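Local coordinates for UPF0141 protein yjdB (Campylobacter jejuni subsp. jejuni HB93-13, PDB 4TN0) that probably transfers phosphoethanolamine to surface targets as the zinc-binding periplasmic domain of EptC, a transferase required for polymyxin resistance and motility, at residues 25-30 with 225-230. Residues are numbered along the deposited sequence; the frame is centred on the assembly and turned at random.
Sequences GETARA and SDHGES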
ATOM      1  N   GLY A  25       0.449   3.153   0.382  1.00 36.43           N
ATOM      2  CA  GLY A  25      -0.313   4.378   0.280  1.00 39.18           C
ATOM      3  C   GLY A  25      -0.371   5.211   1.549  1.00 34.08           C
ATOM      4  O   GLY A  25       0.408   5.037   2.500  1.00 33.12           O
ATOM      5  N   GLU A  26      -1.282   6.167   1.543  1.00 33.17           N
ATOM      6  CA  GLU A  26      -1.338   7.117   2.632  1.00 35.38           C
ATOM      7  C   GLU A  26      -2.749   7.694   2.721  1.00 34.91           C
ATOM      8  O   GLU A  26      -3.228   8.312   1.760  1.00 34.85           O
ATOM      9  CB  GLU A  26      -0.289   8.226   2.438  1.00 34.72           C
ATOM     10  CG  GLU A  26      -0.395   9.361   3.457  1.00 36.89           C
ATOM     11  CD  GLU A  26      -0.070   8.887   4.855  1.00 38.72           C
ATOM     12  OE1 GLU A  26       1.127   8.870   5.233  1.00 35.67           O
ATOM     13  OE2 GLU A  26      -1.017   8.481   5.563  1.00 41.11           O
ATOM     14  N   THR A  27      -3.412   7.435   3.853  1.00 31.38           N
ATOM     15  CA  THR A  27      -4.664   8.087   4.249  1.00 31.91           C
ATOM     16  C   THR A  27      -5.884   7.669   3.383  1.00 33.01           C
ATOM     17  O   THR A  27      -7.044   8.031   3.658  1.00 29.14           O
ATOM     18  CB  THR A  27      -4.443   9.650   4.250  1.00 31.92           C
ATOM     19  OG1 THR A  27      -3.400   9.981   5.191  1.00 32.56           O
ATOM     20  CG2 THR A  27      -5.690  10.420   4.596  1.00 24.80           C
ATOM     21  N   ALA A  28      -5.637   6.877   2.346  1.00 35.41           N
ATOM     22  CA  ALA A  28      -6.746   6.403   1.514  1.00 38.52           C
ATOM     23  C   ALA A  28      -7.645   5.412   2.275  1.00 41.77           C
ATOM     24  O   ALA A  28      -7.158   4.475   2.925  1.00 35.79           O
ATOM     25  CB  ALA A  28      -6.222   5.767   0.241  1.00 36.07           C
ATOM     26  N   ARG A  29      -8.956   5.611   2.148  1.00 36.26           N
ATOM     27  CA  ARG A  29      -9.921   4.803   2.842  1.00 34.05           C
ATOM     28  C   ARG A  29     -10.746   4.081   1.799  1.00 41.25           C
ATOM     29  O   ARG A  29     -11.023   4.636   0.739  1.00 35.85           O
ATOM     30  CB  ARG A  29     -10.817   5.661   3.745  1.00 33.44           C
ATOM     31  CG  ARG A  29     -11.962   6.392   3.047  1.00 31.30           C
ATOM     32  CD  ARG A  29     -12.595   7.443   3.963  1.00 28.92           C
ATOM     33  NE  ARG A  29     -13.880   7.902   3.444  1.00 34.86           N
ATOM     34  CZ  ARG A  29     -14.699   8.742   4.078  1.00 36.50           C
ATOM     35  NH1 ARG A  29     -14.369   9.234   5.262  1.00 35.23           N
ATOM     36  NH2 ARG A  29     -15.854   9.084   3.529  1.00 32.97           N
ATOM     37  N   ALA A  30     -11.134   2.845   2.118  1.00 41.39           N
ATOM     38  CA  ALA A  30     -11.801   1.938   1.182  1.00 40.19           C
ATOM     39  C   ALA A  30     -13.175   2.428   0.731  1.00 44.08           C
ATOM     40  O   ALA A  30     -13.565   2.204  -0.417  1.00 44.76           O
ATOM     41  CB  ALA A  30     -11.924   0.535   1.810  1.00 45.89           C
ATOM     42  N   SER A 225      -3.211   0.954   1.581  1.00 38.90           N
ATOM     43  CA  SER A 225      -3.047   2.182   2.331  1.00 37.31           C
ATOM     44  C   SER A 225      -2.565   1.862   3.733  1.00 31.68           C
ATOM     45  O   SER A 225      -2.751   0.736   4.199  1.00 38.22           O
ATOM     46  CB  SER A 225      -4.358   2.964   2.379  1.00 36.46           C
ATOM     47  OG  SER A 225      -4.117   4.249   2.916  1.00 38.09           O
ATOM     48  N   ASP A 226      -1.931   2.831   4.393  1.00 29.44           N
ATOM     49  CA  ASP A 226      -1.550   2.661   5.792  1.00 30.69           C
ATOM     50  C   ASP A 226      -2.768   2.726   6.734  1.00 32.04           C
ATOM     51  O   ASP A 226      -2.788   2.023   7.738  1.00 33.11           O
ATOM     52  CB  ASP A 226      -0.487   3.687   6.226  1.00 27.47           C
ATOM     53  CG  ASP A 226      -0.935   5.143   6.052  1.00 35.13           C
ATOM     54  OD1 ASP A 226      -1.954   5.386   5.372  1.00 35.55           O
ATOM     55  OD2 ASP A 226      -0.241   6.048   6.569  1.00 32.00           O
ATOM     56  N   HIS A 227      -3.767   3.546   6.408  1.00 33.38           N
ATOM     57  CA  HIS A 227      -5.006   3.682   7.214  1.00 35.50           C
ATOM     58  C   HIS A 227      -6.046   4.543   6.472  1.00 36.25           C
ATOM     59  O   HIS A 227      -5.792   5.051   5.373  1.00 36.65           O
ATOM     60  CB  HIS A 227      -4.725   4.311   8.565  1.00 29.16           C
ATOM     61  CG  HIS A 227      -3.994   5.609   8.460  1.00 34.05           C
ATOM     62  ND1 HIS A 227      -4.604   6.763   8.015  1.00 32.91           N
ATOM     63  CD2 HIS A 227      -2.700   5.933   8.704  1.00 32.35           C
ATOM     64  CE1 HIS A 227      -3.714   7.743   7.988  1.00 35.73           C
ATOM     65  NE2 HIS A 227      -2.554   7.267   8.408  1.00 32.87           N
ATOM     66  N   GLY A 228      -7.222   4.694   7.061  1.00 30.87           N
ATOM     67  CA  GLY A 228      -8.263   5.481   6.438  1.00 29.40           C
ATOM     68  C   GLY A 228      -8.191   6.930   6.857  1.00 30.71           C
ATOM     69  O   GLY A 228      -7.127   7.440   7.185  1.00 33.59           O
ATOM     70  N   GLU A 229      -9.329   7.601   6.823  1.00 32.15           N
ATOM     71  CA  GLU A 229      -9.415   9.032   7.133  1.00 30.78           C
ATOM     72  C   GLU A 229     -10.855   9.410   7.431  1.00 29.05           C
ATOM     73  O   GLU A 229     -11.773   8.888   6.800  1.00 30.50           O
ATOM     74  CB  GLU A 229      -8.900   9.883   5.974  1.00 29.34           C
ATOM     75  CG  GLU A 229      -8.826  11.386   6.262  1.00 29.99           C
ATOM     76  CD  GLU A 229      -7.542  11.788   6.972  1.00 33.14           C
ATOM     77  OE1 GLU A 229      -6.965  10.952   7.736  1.00 28.94           O
ATOM     78  OE2 GLU A 229      -7.121  12.955   6.762  1.00 31.04           O
ATOM     79  N   SER A 230     -11.052  10.296   8.399  1.00 29.37           N
ATOM     80  CA  SER A 230     -12.371  10.891   8.649  1.00 34.19           C
ATOM     81  C   SER A 230     -12.513  12.245   7.923  1.00 33.77           C
ATOM     82  O   SER A 230     -11.558  13.012   7.858  1.00 29.22           O
ATOM     83  CB  SER A 230     -12.612  11.067  10.149  1.00 25.05           C
ATOM     84  OG  SER A 230     -12.956   9.829  10.724  1.00 32.67           O
TER
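Asp226 carries three jobs in this buried zinc site. Asp226 CB lies 4.1 Å from Gly25 O, and CG takes the crowded position between backbone N and carbonyl carbon (chi1 59°). That turn brings both oxygens to residues 25-30. Asp226 OD1 accepts a hydrogen bond from Thr27 N on its syn lone pair, at 2.9 Å and nearly straight (167°). It also takes a weak bond from His227 N. OD2 binds the zinc ion. The metal draws Glu26 OE2 to 2.7 Å from Asp226 OD2, although both are acceptors; zinc would offset their like charge. The two carboxylate planes stand 73° apart. His227 NE2 is a third ligand, and its ND1 gives a bond to Gly228 O in the ring plane, which fixes the ring's rotation.

This is the metal centre of the alkaline phosphatase-like fold, built on loops that leave the parallel neighbours 18-24 and 218-224, and Thr65, modified to phosphothreonine, completes the ligand set. In the second shell, Thr27 OG1 donates to Glu26 OE2 at 2.8 Å, from above the carboxylate plane.

Further along, Thr27 CG2 packs against the bent Glu229 chain, 3.3 Å from Glu229 CD. The Glu229 carboxylate is held by Tyr161 and His239. Ser225 OG sits 3.0 Å from Ala28 O. Arg29 runs extended from CG to NE, and Arg29 NH1 donates in plane to Glu229 O at 3.0 Å. The same guanidinium bonds Asn32 through NE and forms a salt bridge with Glu233.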